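Local structure of lipase (Penicillium expansum, 3G7N) at residues A[35-40]-A[46-51]; A[101-106]-A[139-144]; A[11-16]-A[29-34]; A[56-61]-A[115-120]. The protein hydrolyses acylglycerol lipids such as triacylglycerols, releasing free fatty acids, as a secreted alkaline lipase. All blocks are in the same frame, centred on the assembly; numbering follows the deposited sequence.

How the contacts relate
Contacts 2 and 4 are buried, with no hydrogen bond between their segments and packing mainly by hydrocarbon, and both use helix 97-120: near its start it meets helix 133-148, near its end it lies against strand 57-62. Contact 1, partly buried, is a hairpin held by backbone hydrogen bonds; its strand 45-52 is followed directly by the strand of contact 4, and I38 touches V106 of contact 2. Contact 3 is at the surface and differs in kind, with an arginine-aspartate salt bridge and a lysine on a phenylalanine face. It shares strand 32-40 with contact 1 but ties it to helix 8-23. Contacts 1, 3 and 4 reach the same mixed sheet.

Contact 1: residues A[35-40]-A[46-51]; sequences VKRIYD and NGFVGY. Unlike the reference sequence in segment 35-40: V35 (reference Ala).
With CG anti to the carbonyl carbon in both R37 (chi1 -57°) and F48 (chi1 -57°), the two side chains rise from the same face of the hairpin and run side by side. The bend of R37 at chi3 brings one face of its guanidinium against F48 CE1, which stands 3.6 Å from R37 NH2 and off toward the rim of the group. The flat groups are well away from parallel, and the polar end is held elsewhere, R37 NH1 donating to the backbone O of C25. On the opposite face of the hairpin, I38 meets V49, its CG1 lying 3.9 Å from V49 CG2.

Antiparallel strands 32-40 and 45-52 form a beta hairpin in the large mixed sheet of this alpha/beta-hydrolase fold. I38 pairs with G47 and K36 with V49 as hydrogen-bonded pairs, whereas R37-F48 and Y39-N46 are non-hydrogen-bonded. The straightest link is V49 N to K36 O, 2.9 Å. Further along, I38 N donates to G47 O at 2.9 Å, and G47 N returns a bond to I38 O.

At the other end a classic beta bulge sets V35 and K36 together against V49. The carbonyl oxygen of V49 takes two donors: V35 N comes to V49 O in the carbonyl plane at 2.8 Å, and K36 N reaches the same oxygen at 3.1 Å, tilted from that plane. V35 CG2 packs on G50 CA, while V35 CG1 sits at the edge of the Y51 ring, 3.6 Å from CE2. On the I38 side of the hairpin, V106 and I110 of helix 97-120 pack against I38.

Contact 2: residues A[101-106]-A[139-144]; sequences RPWSAV and SIAHVA
W103 carries this contact: its indole extends from helix 97-120 and lies against three residues of helix 133-148. CG is anti to the backbone N (chi1 -179°), which sends the ring toward helix 133-148. I140 meets the pyrrole part. Its CG2 is 3.6 Å from W103 CG, and its CG1 stands over the face of the five-membered ring in a CH-pi contact, 4.1 Å from the centroid.

The benzo part is met by A141, whose CB approaches W103 CH2 to 3.4 Å; the CA of A141 lies above the same ring system toward its rim. Small side chains thus let the flat indole come close to the helix backbone, in a helix-helix contact of the alpha/beta-hydrolase fold where the axes of segments 101-106 and 139-144 come within 10.7 Å, at an angle of 43°. One turn beyond I140, A144 brings its CB to 3.9 Å from W103 NE1.

V106, from the indole's own helix, has CG2 over the opposite face of the ring. Around this core, L84 and I110 also touch W103, while I140 packs on V99 of helix 97-120 and W169 of helix 167-175.

Contact 3: residues A[11-16]-A[29-34]; sequences LHRAAK and AFDVTI. With SO4 (sulfate ion), chain E.
R13 grips D31 side-on with two nitrogens, one to each carboxylate oxygen. NE donates to D31 OD1 at 2.9 Å, nearly straight (165°), and NH2 to D31 OD2 at 2.8 Å, where it uses the syn lone pair. Both oxygens lie near the guanidinium plane, although the carboxylate is turned 37° against it. The arginine reaches this far because its chain is extended from CG to NE. Each partner has a second tie: R13 NH2 forms a salt bridge with E127, and D31 OD2 is hydrogen-bonded to S52 OG.

D31 and F30 occupy the corners of a type II' beta turn running from A29 to V32, closed by the bond from V32 N to A29 O. The turn leads into strand 32-40 of the large mixed sheet, and the contact fastens it to helix 8-23.

K16 crosses F30 at about a right angle. Its CE sits over the phenyl face in a CH-pi contact, 3.8 Å from the ring centroid, and the bend at chi3 (68°) carries NZ on to a sulfate ion, probably from the crystallisation liquor, whose O2 is 2.6 Å from K16 NZ. S258 OG also binds this ion. Deeper in, V32 CG2 lies 3.8 Å from R13 NH2, and V32 packs on L17.

Contact 4: residues A[56-61]-A[115-120]; sequences KTIAVI and KALIAK
Aliphatic packing comes first: I58 of strand 57-62 points its side chain at L117 and I118 on the last turns of helix 97-120. Both branches of I58 touch the leucine: CG2 lies 3.9 Å from L117 CD1, and CD1, at the end of the longer branch, 3.9 Å from L117 CB. CD1 alone also reaches I118, 3.8 Å from its CG1. With CG1 anti to the carbonyl carbon (chi1 -67°) and chi2 extended (160°), that methyl is carried to the helix between the bases of the two side chains. I58 and L117 pass at a slant.

Side chain against backbone is the second kind of contact. I58 CD1 also rests on the peptide joining L117 to I118, 3.7 Å from L117 C and 3.6 Å from I118 N, so the methyl touches the helix surface itself.

Hydrogen bonds play no part between these segments; the backbone bonds of the strand run to its neighbours in the sheet, I58 to T125 and E127 of strand 125-131, A59 to G50 of strand 45-52. Neighbours extend the apolar layer: V114 and L126 touch I58, V49 and Y51 touch L117, and F149 touches I118.

Helix and sheet, layered as in other alpha/beta hydrolases, therefore meet here through dispersion and burial of hydrocarbon, an attraction less dependent on direction than the hydrogen bonds that align the strands.

Contact 1: residues A[35-40]-A[46-51]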
loop_
_atom_site.group_PDB
_atom_site.type_symbol
_atom_site.label_atom_id
_atom_site.label_comp_id
_atom_site.label_asym_id
_atom_site.label_seq_id
_atom_site.Cartn_x
_atom_site.Cartn_y
_atom_site.Cartn_z
ATOM N N VAL A 35 -17.462 5.188 -2.081
ATOM C CA VAL A 35 -18.677 5.115 -1.270
ATOM C C VAL A 35 -18.471 5.658 0.133
ATOM O O VAL A 35 -19.438 6.059 0.796
ATOM C CB VAL A 35 -19.184 3.696 -1.175
ATOM C CG1 VAL A 35 -19.532 3.159 -2.537
ATOM C CG2 VAL A 35 -18.163 2.854 -0.584
ATOM N N LYS A 36 -17.231 5.711 0.597
ATOM C CA LYS A 36 -16.963 6.163 1.964
ATOM C C LYS A 36 -15.616 6.859 2.013
ATOM O O LYS A 36 -14.627 6.348 1.474
ATOM C CB LYS A 36 -16.961 4.945 2.903
ATOM C CG LYS A 36 -16.671 5.216 4.358
ATOM C CD LYS A 36 -17.886 5.781 5.014
ATOM C CE LYS A 36 -17.875 5.566 6.524
ATOM N NZ LYS A 36 -19.123 6.168 7.066
ATOM N N ARG A 37 -15.581 8.049 2.601
ATOM C CA ARG A 37 -14.325 8.789 2.724
ATOM C C ARG A 37 -13.814 8.710 4.144
ATOM O O ARG A 37 -14.539 9.036 5.080
ATOM C CB ARG A 37 -14.530 10.227 2.247
ATOM C CG ARG A 37 -15.066 10.254 0.795
ATOM C CD ARG A 37 -15.445 11.638 0.292
ATOM N NE ARG A 37 -14.281 12.379 -0.171
ATOM C CZ ARG A 37 -13.775 12.273 -1.399
ATOM N NH1 ARG A 37 -14.383 11.525 -2.307
ATOM N NH2 ARG A 37 -12.746 13.026 -1.747
ATOM N N ILE A 38 -12.633 8.105 4.275
ATOM C CA ILE A 38 -11.969 7.778 5.536
ATOM C C ILE A 38 -11.101 8.961 5.993
ATOM O O ILE A 38 -10.333 9.517 5.209
ATOM C CB ILE A 38 -11.034 6.555 5.336
ATOM C CG1 ILE A 38 -11.805 5.353 4.768
ATOM C CG2 ILE A 38 -10.323 6.208 6.643
ATOM C CD1 ILE A 38 -12.919 4.827 5.677
ATOM N N TYR A 39 -11.306 9.416 7.228
ATOM C CA TYR A 39 -10.556 10.575 7.718
ATOM C C TYR A 39 -10.275 10.446 9.219
ATOM O O TYR A 39 -11.138 9.972 9.965
ATOM C CB TYR A 39 -11.341 11.854 7.404
ATOM C CG TYR A 39 -10.633 13.145 7.744
ATOM C CD1 TYR A 39 -9.303 13.353 7.392
ATOM C CD2 TYR A 39 -11.329 14.199 8.324
ATOM C CE1 TYR A 39 -8.643 14.519 7.749
ATOM C CE2 TYR A 39 -10.688 15.378 8.661
ATOM C CZ TYR A 39 -9.351 15.540 8.355
ATOM O OH TYR A 39 -8.731 16.735 8.644
ATOM N N ASP A 40 -8.997 10.547 9.579
ATOM C CA ASP A 40 -8.588 10.786 10.977
ATOM C C ASP A 40 -7.665 12.008 11.114
ATOM O O ASP A 40 -6.544 12.018 10.616
ATOM C CB ASP A 40 -7.902 9.538 11.566
ATOM C CG ASP A 40 -7.669 9.656 13.068
ATOM O OD1 ASP A 40 -8.661 9.823 13.807
ATOM O OD2 ASP A 40 -6.493 9.745 13.475
ATOM N N ASN A 46 -6.050 9.610 5.765
ATOM C CA ASN A 46 -7.100 9.863 4.805
ATOM C C ASN A 46 -7.122 8.713 3.829
ATOM O O ASN A 46 -6.088 8.136 3.503
ATOM C CB ASN A 46 -6.809 11.166 4.055
ATOM C CG ASN A 46 -7.093 12.393 4.887
ATOM O OD1 ASN A 46 -8.173 12.981 4.790
ATOM N ND2 ASN A 46 -6.104 12.826 5.665
ATOM N N GLY A 47 -8.299 8.410 3.311
ATOM C CA GLY A 47 -8.371 7.463 2.211
ATOM C C GLY A 47 -9.797 7.320 1.748
ATOM O O GLY A 47 -10.656 8.122 2.124
ATOM N N PHE A 48 -10.040 6.270 0.968
ATOM C CA PHE A 48 -11.321 6.064 0.296
ATOM C C PHE A 48 -11.614 4.590 0.405
ATOM O O PHE A 48 -10.722 3.765 0.206
ATOM C CB PHE A 48 -11.188 6.295 -1.229
ATOM C CG PHE A 48 -10.675 7.631 -1.642
ATOM C CD1 PHE A 48 -11.161 8.789 -1.052
ATOM C CD2 PHE A 48 -9.930 7.741 -2.821
ATOM C CE1 PHE A 48 -10.824 10.035 -1.564
ATOM C CE2 PHE A 48 -9.610 8.986 -3.350
ATOM C CZ PHE A 48 -10.045 10.133 -2.705
ATOM N N VAL A 49 -12.893 4.257 0.471
ATOM C CA VAL A 49 -13.357 2.894 0.202
ATOM C C VAL A 49 -14.416 2.961 -0.867
ATOM O O VAL A 49 -15.164 3.941 -0.957
ATOM C CB VAL A 49 -13.950 2.231 1.467
ATOM C CG1 VAL A 49 -14.323 0.777 1.170
ATOM C CG2 VAL A 49 -12.923 2.280 2.600
ATOM N N GLY A 50 -14.387 2.008 -1.789
ATOM C CA GLY A 50 -15.441 1.963 -2.802
ATOM C C GLY A 50 -15.331 0.704 -3.630
ATOM O O GLY A 50 -14.814 -0.298 -3.162
ATOM N N TYR A 51 -15.936 0.740 -4.811
ATOM C CA TYR A 51 -16.026 -0.450 -5.654
ATOM C C TYR A 51 -15.781 -0.067 -7.103
ATOM O O TYR A 51 -16.088 1.041 -7.539
ATOM C CB TYR A 51 -17.392 -1.145 -5.505
ATOM C CG TYR A 51 -18.552 -0.334 -5.977
ATOM C CD1 TYR A 51 -19.003 -0.440 -7.286
ATOM C CD2 TYR A 51 -19.176 0.584 -5.144
ATOM C CE1 TYR A 51 -20.056 0.335 -7.746
ATOM C CE2 TYR A 51 -20.199 1.399 -5.601
ATOM C CZ TYR A 51 -20.643 1.270 -6.905
ATOM O OH TYR A 51 -21.665 2.078 -7.369
#

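Contact 2: residues A[101-106]-A[139-144]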
loop_
_atom_site.group_PDB
_atom_site.type_symbol
_atom_site.label_atom_id
_atom_site.label_comp_id
_atom_site.label_asym_id
_atom_site.label_seq_id
_atom_site.Cartn_x
_atom_site.Cartn_y
_atom_site.Cartn_z
ATOM N N ARG A 101 -0.632 3.092 14.682
ATOM C CA ARG A 101 -1.544 4.075 15.243
ATOM C C ARG A 101 -2.541 4.635 14.219
ATOM O O ARG A 101 -3.753 4.590 14.452
ATOM C CB ARG A 101 -0.791 5.192 15.975
ATOM C CG ARG A 101 -1.697 6.180 16.678
ATOM C CD ARG A 101 -0.944 6.876 17.824
ATOM N NE ARG A 101 -1.698 8.017 18.339
ATOM C CZ ARG A 101 -1.638 9.241 17.825
ATOM N NH1 ARG A 101 -0.788 9.507 16.844
ATOM N NH2 ARG A 101 -2.368 10.219 18.347
ATOM N N PRO A 102 -2.049 5.186 13.096
ATOM C CA PRO A 102 -3.017 5.675 12.099
ATOM C C PRO A 102 -3.905 4.564 11.539
ATOM O O PRO A 102 -5.093 4.780 11.375
ATOM C CB PRO A 102 -2.134 6.295 11.008
ATOM C CG PRO A 102 -0.739 5.756 11.253
ATOM C CD PRO A 102 -0.671 5.572 12.760
ATOM N N TRP A 103 -3.352 3.385 11.257
ATOM C CA TRP A 103 -4.233 2.318 10.750
ATOM C C TRP A 103 -5.325 1.967 11.765
ATOM O O TRP A 103 -6.497 1.834 11.423
ATOM C CB TRP A 103 -3.455 1.065 10.365
ATOM C CG TRP A 103 -4.361 0.009 9.833
ATOM C CD1 TRP A 103 -4.888 -1.050 10.542
ATOM C CD2 TRP A 103 -5.114 0.084 8.615
ATOM N NE1 TRP A 103 -5.890 -1.653 9.814
ATOM C CE2 TRP A 103 -6.010 -1.005 8.609
ATOM C CE3 TRP A 103 -5.067 0.931 7.488
ATOM C CZ2 TRP A 103 -6.914 -1.220 7.573
ATOM C CZ3 TRP A 103 -5.929 0.687 6.433
ATOM C CH2 TRP A 103 -6.830 -0.403 6.476
ATOM N N SER A 104 -4.943 1.808 13.033
ATOM C CA SER A 104 -5.897 1.388 14.048
ATOM C C SER A 104 -7.000 2.415 14.237
ATOM O O SER A 104 -8.134 2.052 14.545
ATOM C CB SER A 104 -5.171 1.116 15.369
ATOM O OG SER A 104 -4.716 2.320 15.950
ATOM N N ALA A 105 -6.706 3.669 13.937
ATOM C CA ALA A 105 -7.711 4.734 14.015
ATOM C C ALA A 105 -8.839 4.534 13.003
ATOM O O ALA A 105 -9.973 4.933 13.270
ATOM C CB ALA A 105 -7.078 6.104 13.844
ATOM N N VAL A 106 -8.514 3.982 11.830
ATOM C CA VAL A 106 -9.477 3.872 10.728
ATOM C C VAL A 106 -9.908 2.445 10.456
ATOM O O VAL A 106 -10.843 2.223 9.678
ATOM C CB VAL A 106 -8.940 4.507 9.422
ATOM C CG1 VAL A 106 -8.715 6.015 9.600
ATOM C CG2 VAL A 106 -7.652 3.816 8.955
ATOM N N SER A 139 0.323 -1.969 3.608
ATOM C CA SER A 139 0.967 -3.198 4.061
ATOM C C SER A 139 0.322 -3.774 5.310
ATOM O O SER A 139 0.361 -5.001 5.511
ATOM C CB SER A 139 2.487 -3.014 4.215
ATOM O OG SER A 139 2.836 -2.321 5.394
ATOM N N ILE A 140 -0.303 -2.939 6.130
ATOM C CA ILE A 140 -1.128 -3.443 7.217
ATOM C C ILE A 140 -2.551 -3.721 6.763
ATOM O O ILE A 140 -3.133 -4.739 7.171
ATOM C CB ILE A 140 -1.054 -2.544 8.489
ATOM C CG1 ILE A 140 -1.903 -3.148 9.619
ATOM C CG2 ILE A 140 -1.378 -1.095 8.197
ATOM C CD1 ILE A 140 -1.417 -4.519 10.098
ATOM N N ALA A 141 -3.109 -2.880 5.882
ATOM C CA ALA A 141 -4.431 -3.167 5.308
ATOM C C ALA A 141 -4.528 -4.551 4.690
ATOM O O ALA A 141 -5.548 -5.238 4.835
ATOM C CB ALA A 141 -4.814 -2.110 4.266
ATOM N N HIS A 142 -3.472 -4.985 4.029
ATOM C CA HIS A 142 -3.438 -6.300 3.409
ATOM C C HIS A 142 -3.741 -7.400 4.443
ATOM O O HIS A 142 -4.579 -8.278 4.223
ATOM C CB HIS A 142 -2.066 -6.541 2.771
ATOM C CG HIS A 142 -1.949 -7.865 2.093
ATOM N ND1 HIS A 142 -2.547 -8.124 0.883
ATOM C CD2 HIS A 142 -1.338 -9.015 2.481
ATOM C CE1 HIS A 142 -2.311 -9.384 0.550
ATOM N NE2 HIS A 142 -1.549 -9.932 1.479
ATOM N N VAL A 143 -3.067 -7.329 5.582
ATOM C CA VAL A 143 -3.261 -8.304 6.653
ATOM C C VAL A 143 -4.624 -8.134 7.332
ATOM O O VAL A 143 -5.324 -9.115 7.584
ATOM C CB VAL A 143 -2.119 -8.189 7.696
ATOM C CG1 VAL A 143 -2.407 -9.026 8.931
ATOM C CG2 VAL A 143 -0.798 -8.608 7.077
ATOM N N ALA A 144 -5.074 -6.904 7.524
ATOM C CA ALA A 144 -6.388 -6.644 8.100
ATOM C C ALA A 144 -7.475 -7.271 7.231
ATOM O O ALA A 144 -8.445 -7.838 7.750
ATOM C CB ALA A 144 -6.628 -5.135 8.226
#

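Contact 3: residues A[11-16]-A[29-34]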
loop_
_atom_site.group_PDB
_atom_site.type_symbol
_atom_site.label_atom_id
_atom_site.label_comp_id
_atom_site.label_asym_id
_atom_site.label_seq_id
_atom_site.Cartn_x
_atom_site.Cartn_y
_atom_site.Cartn_z
ATOM N N LEU A 11 0.136 -1.860 -12.006
ATOM C CA LEU A 11 0.860 -0.996 -11.079
ATOM C C LEU A 11 0.681 0.469 -11.467
ATOM O O LEU A 11 0.599 1.348 -10.598
ATOM C CB LEU A 11 2.332 -1.393 -11.024
ATOM C CG LEU A 11 2.585 -2.728 -10.327
ATOM C CD1 LEU A 11 3.964 -3.273 -10.688
ATOM C CD2 LEU A 11 2.396 -2.612 -8.818
ATOM N N HIS A 12 0.582 0.736 -12.765
ATOM C CA HIS A 12 0.266 2.055 -13.270
ATOM C C HIS A 12 -1.121 2.511 -12.787
ATOM O O HIS A 12 -1.290 3.624 -12.319
ATOM C CB HIS A 12 0.363 2.069 -14.816
ATOM C CG HIS A 12 0.078 3.396 -15.435
ATOM N ND1 HIS A 12 0.953 4.460 -15.364
ATOM C CD2 HIS A 12 -0.933 3.801 -16.244
ATOM C CE1 HIS A 12 0.485 5.466 -16.078
ATOM N NE2 HIS A 12 -0.688 5.114 -16.572
ATOM N N ARG A 13 -2.099 1.605 -12.853
ATOM C CA ARG A 13 -3.419 1.879 -12.288
ATOM C C ARG A 13 -3.334 2.158 -10.785
ATOM O O ARG A 13 -3.952 3.086 -10.300
ATOM C CB ARG A 13 -4.406 0.744 -12.581
ATOM C CG ARG A 13 -5.741 0.923 -11.864
ATOM C CD ARG A 13 -6.740 -0.177 -12.243
ATOM N NE ARG A 13 -7.956 -0.133 -11.433
ATOM C CZ ARG A 13 -8.106 -0.753 -10.268
ATOM N NH1 ARG A 13 -7.116 -1.446 -9.731
ATOM N NH2 ARG A 13 -9.269 -0.653 -9.631
ATOM N N ALA A 14 -2.575 1.341 -10.073
ATOM C CA ALA A 14 -2.415 1.533 -8.642
ATOM C C ALA A 14 -1.855 2.931 -8.351
ATOM O O ALA A 14 -2.254 3.574 -7.386
ATOM C CB ALA A 14 -1.513 0.467 -8.069
ATOM N N ALA A 15 -0.909 3.377 -9.170
ATOM C CA ALA A 15 -0.313 4.695 -8.983
ATOM C C ALA A 15 -1.291 5.809 -9.272
ATOM O O ALA A 15 -1.309 6.814 -8.571
ATOM C CB ALA A 15 0.937 4.824 -9.830
ATOM N N LYS A 16 -2.149 5.614 -10.288
ATOM C CA LYS A 16 -3.215 6.583 -10.544
ATOM C C LYS A 16 -4.205 6.702 -9.383
ATOM O O LYS A 16 -4.577 7.788 -8.985
ATOM C CB LYS A 16 -3.951 6.286 -11.857
ATOM C CG LYS A 16 -3.070 6.514 -13.091
ATOM C CD LYS A 16 -3.621 5.795 -14.343
ATOM C CE LYS A 16 -4.910 6.385 -14.832
ATOM N NZ LYS A 16 -5.305 5.705 -16.106
ATOM N N ALA A 29 -12.585 7.707 -8.306
ATOM C CA ALA A 29 -11.174 7.792 -8.636
ATOM C C ALA A 29 -10.990 6.787 -9.748
ATOM O O ALA A 29 -11.015 5.584 -9.516
ATOM C CB ALA A 29 -10.331 7.424 -7.429
ATOM N N PHE A 30 -10.874 7.294 -10.974
ATOM C CA PHE A 30 -10.798 6.431 -12.119
ATOM C C PHE A 30 -11.944 5.426 -12.127
ATOM O O PHE A 30 -13.100 5.861 -12.030
ATOM C CB PHE A 30 -9.398 5.825 -12.237
ATOM C CG PHE A 30 -8.324 6.869 -12.407
ATOM C CD1 PHE A 30 -8.109 7.437 -13.654
ATOM C CD2 PHE A 30 -7.740 7.474 -11.299
ATOM C CE1 PHE A 30 -7.298 8.557 -13.788
ATOM C CE2 PHE A 30 -6.856 8.534 -11.452
ATOM C CZ PHE A 30 -6.667 9.097 -12.700
ATOM N N ASP A 31 -11.673 4.127 -12.169
ATOM C CA ASP A 31 -12.763 3.146 -12.260
ATOM C C ASP A 31 -13.439 2.855 -10.903
ATOM O O ASP A 31 -14.414 2.096 -10.839
ATOM C CB ASP A 31 -12.250 1.859 -12.877
ATOM C CG ASP A 31 -11.098 1.263 -12.097
ATOM O OD1 ASP A 31 -9.974 1.809 -12.209
ATOM O OD2 ASP A 31 -11.294 0.286 -11.344
ATOM N N VAL A 32 -12.902 3.410 -9.820
ATOM C CA VAL A 32 -13.441 3.155 -8.476
ATOM C C VAL A 32 -14.478 4.210 -8.086
ATOM O O VAL A 32 -14.185 5.417 -8.013
ATOM C CB VAL A 32 -12.310 3.094 -7.422
ATOM C CG1 VAL A 32 -12.904 3.000 -6.003
ATOM C CG2 VAL A 32 -11.377 1.934 -7.726
ATOM N N THR A 33 -15.709 3.762 -7.852
ATOM C CA THR A 33 -16.747 4.621 -7.282
ATOM C C THR A 33 -16.552 4.691 -5.765
ATOM O O THR A 33 -16.501 3.668 -5.087
ATOM C CB THR A 33 -18.134 4.059 -7.571
ATOM O OG1 THR A 33 -18.324 3.969 -8.992
ATOM C CG2 THR A 33 -19.218 4.947 -6.976
ATOM N N ILE A 34 -16.381 5.899 -5.237
ATOM C CA ILE A 34 -16.023 6.054 -3.833
ATOM C C ILE A 34 -17.280 6.135 -2.992
ATOM O O ILE A 34 -18.071 7.068 -3.171
ATOM C CB ILE A 34 -15.121 7.307 -3.598
ATOM C CG1 ILE A 34 -13.805 7.195 -4.391
ATOM C CG2 ILE A 34 -14.819 7.472 -2.096
ATOM C CD1 ILE A 34 -13.107 8.549 -4.665
HETATM S S SO4 E . -6.626 8.328 -17.912
HETATM O O1 SO4 E . -6.244 9.536 -17.183
HETATM O O2 SO4 E . -7.182 7.272 -17.055
HETATM O O3 SO4 E . -7.588 8.655 -18.969
HETATM O O4 SO4 E . -5.432 7.814 -18.594
#

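Contact 4: residues A[56-61]-A[115-120]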
loop_
_atom_site.group_PDB
_atom_site.type_symbol
_atom_site.label_atom_id
_atom_site.label_comp_id
_atom_site.label_asym_id
_atom_site.label_seq_id
_atom_site.Cartn_x
_atom_site.Cartn_y
_atom_site.Cartn_z
ATOM N N LYS A 56 -14.533 -5.495 -10.916
ATOM C CA LYS A 56 -15.227 -6.315 -9.928
ATOM C C LYS A 56 -14.421 -6.424 -8.644
ATOM O O LYS A 56 -14.158 -7.501 -8.114
ATOM C CB LYS A 56 -15.573 -7.702 -10.495
ATOM C CG LYS A 56 -16.553 -7.640 -11.672
ATOM C CD LYS A 56 -16.970 -9.048 -12.112
ATOM C CE LYS A 56 -18.189 -9.022 -13.030
ATOM N NZ LYS A 56 -17.968 -8.175 -14.235
ATOM N N THR A 57 -14.050 -5.244 -8.147
ATOM C CA THR A 57 -13.313 -5.166 -6.884
ATOM C C THR A 57 -13.962 -4.213 -5.912
ATOM O O THR A 57 -14.696 -3.293 -6.294
ATOM C CB THR A 57 -11.861 -4.712 -7.062
ATOM O OG1 THR A 57 -11.857 -3.409 -7.656
ATOM C CG2 THR A 57 -11.053 -5.716 -7.875
ATOM N N ILE A 58 -13.677 -4.469 -4.644
ATOM C CA ILE A 58 -13.927 -3.536 -3.556
ATOM C C ILE A 58 -12.563 -3.063 -3.077
ATOM O O ILE A 58 -11.676 -3.886 -2.829
ATOM C CB ILE A 58 -14.680 -4.255 -2.420
ATOM C CG1 ILE A 58 -16.078 -4.631 -2.916
ATOM C CG2 ILE A 58 -14.731 -3.412 -1.142
ATOM C CD1 ILE A 58 -16.746 -5.737 -2.123
ATOM N N ALA A 59 -12.374 -1.737 -3.089
ATOM C CA ALA A 59 -11.042 -1.121 -2.992
ATOM C C ALA A 59 -10.940 -0.258 -1.746
ATOM O O ALA A 59 -11.852 0.498 -1.406
ATOM C CB ALA A 59 -10.792 -0.263 -4.214
ATOM N N VAL A 60 -9.781 -0.361 -1.109
ATOM C CA VAL A 60 -9.362 0.523 -0.016
ATOM C C VAL A 60 -8.125 1.294 -0.467
ATOM O O VAL A 60 -7.072 0.690 -0.731
ATOM C CB VAL A 60 -9.014 -0.292 1.244
ATOM C CG1 VAL A 60 -8.548 0.629 2.362
ATOM C CG2 VAL A 60 -10.217 -1.159 1.703
ATOM N N ILE A 61 -8.259 2.609 -0.597
ATOM C CA ILE A 61 -7.196 3.434 -1.180
ATOM C C ILE A 61 -6.748 4.420 -0.108
ATOM O O ILE A 61 -7.549 5.229 0.369
ATOM C CB ILE A 61 -7.696 4.220 -2.397
ATOM C CG1 ILE A 61 -8.345 3.301 -3.440
ATOM C CG2 ILE A 61 -6.540 4.984 -3.039
ATOM C CD1 ILE A 61 -9.098 4.056 -4.537
ATOM N N LYS A 115 -17.353 -4.723 4.581
ATOM C CA LYS A 115 -18.352 -5.757 4.830
ATOM C C LYS A 115 -19.701 -5.385 4.230
ATOM O O LYS A 115 -20.349 -6.218 3.585
ATOM C CB LYS A 115 -18.491 -6.011 6.325
ATOM C CG LYS A 115 -19.319 -7.240 6.666
ATOM C CD LYS A 115 -19.511 -7.355 8.171
ATOM C CE LYS A 115 -20.184 -8.677 8.534
ATOM N NZ LYS A 115 -20.102 -8.981 9.995
ATOM N N ALA A 116 -20.054 -4.108 4.288
ATOM C CA ALA A 116 -21.274 -3.652 3.654
ATOM C C ALA A 116 -21.201 -3.800 2.132
ATOM O O ALA A 116 -22.179 -4.192 1.481
ATOM C CB ALA A 116 -21.558 -2.208 4.042
ATOM N N LEU A 117 -20.048 -3.493 1.544
ATOM C CA LEU A 117 -19.904 -3.603 0.102
ATOM C C LEU A 117 -19.898 -5.057 -0.355
ATOM O O LEU A 117 -20.430 -5.378 -1.419
ATOM C CB LEU A 117 -18.661 -2.852 -0.381
ATOM C CG LEU A 117 -18.786 -1.331 -0.332
ATOM C CD1 LEU A 117 -17.414 -0.682 -0.527
ATOM C CD2 LEU A 117 -19.751 -0.852 -1.391
ATOM N N ILE A 118 -19.311 -5.940 0.445
ATOM C CA ILE A 118 -19.340 -7.377 0.146
ATOM C C ILE A 118 -20.780 -7.910 0.086
ATOM O O ILE A 118 -21.124 -8.682 -0.811
ATOM C CB ILE A 118 -18.507 -8.185 1.152
ATOM C CG1 ILE A 118 -17.003 -7.969 0.916
ATOM C CG2 ILE A 118 -18.870 -9.685 1.073
ATOM C CD1 ILE A 118 -16.132 -8.488 2.051
ATOM N N ALA A 119 -21.638 -7.417 0.967
ATOM C CA ALA A 119 -23.046 -7.819 0.947
ATOM C C ALA A 119 -23.747 -7.393 -0.340
ATOM O O ALA A 119 -24.601 -8.121 -0.861
ATOM C CB ALA A 119 -23.768 -7.273 2.151
ATOM N N LYS A 120 -23.389 -6.229 -0.868
ATOM C CA LYS A 120 -23.994 -5.708 -2.076
ATOM C C LYS A 120 -23.371 -6.285 -3.340
ATOM O O LYS A 120 -24.059 -6.453 -4.362
ATOM C CB LYS A 120 -23.914 -4.177 -2.090
ATOM C CG LYS A 120 -24.711 -3.508 -3.181
ATOM C CD LYS A 120 -25.080 -2.070 -2.789
ATOM C CE LYS A 120 -25.735 -1.302 -3.940
ATOM N NZ LYS A 120 -26.841 -2.061 -4.594
#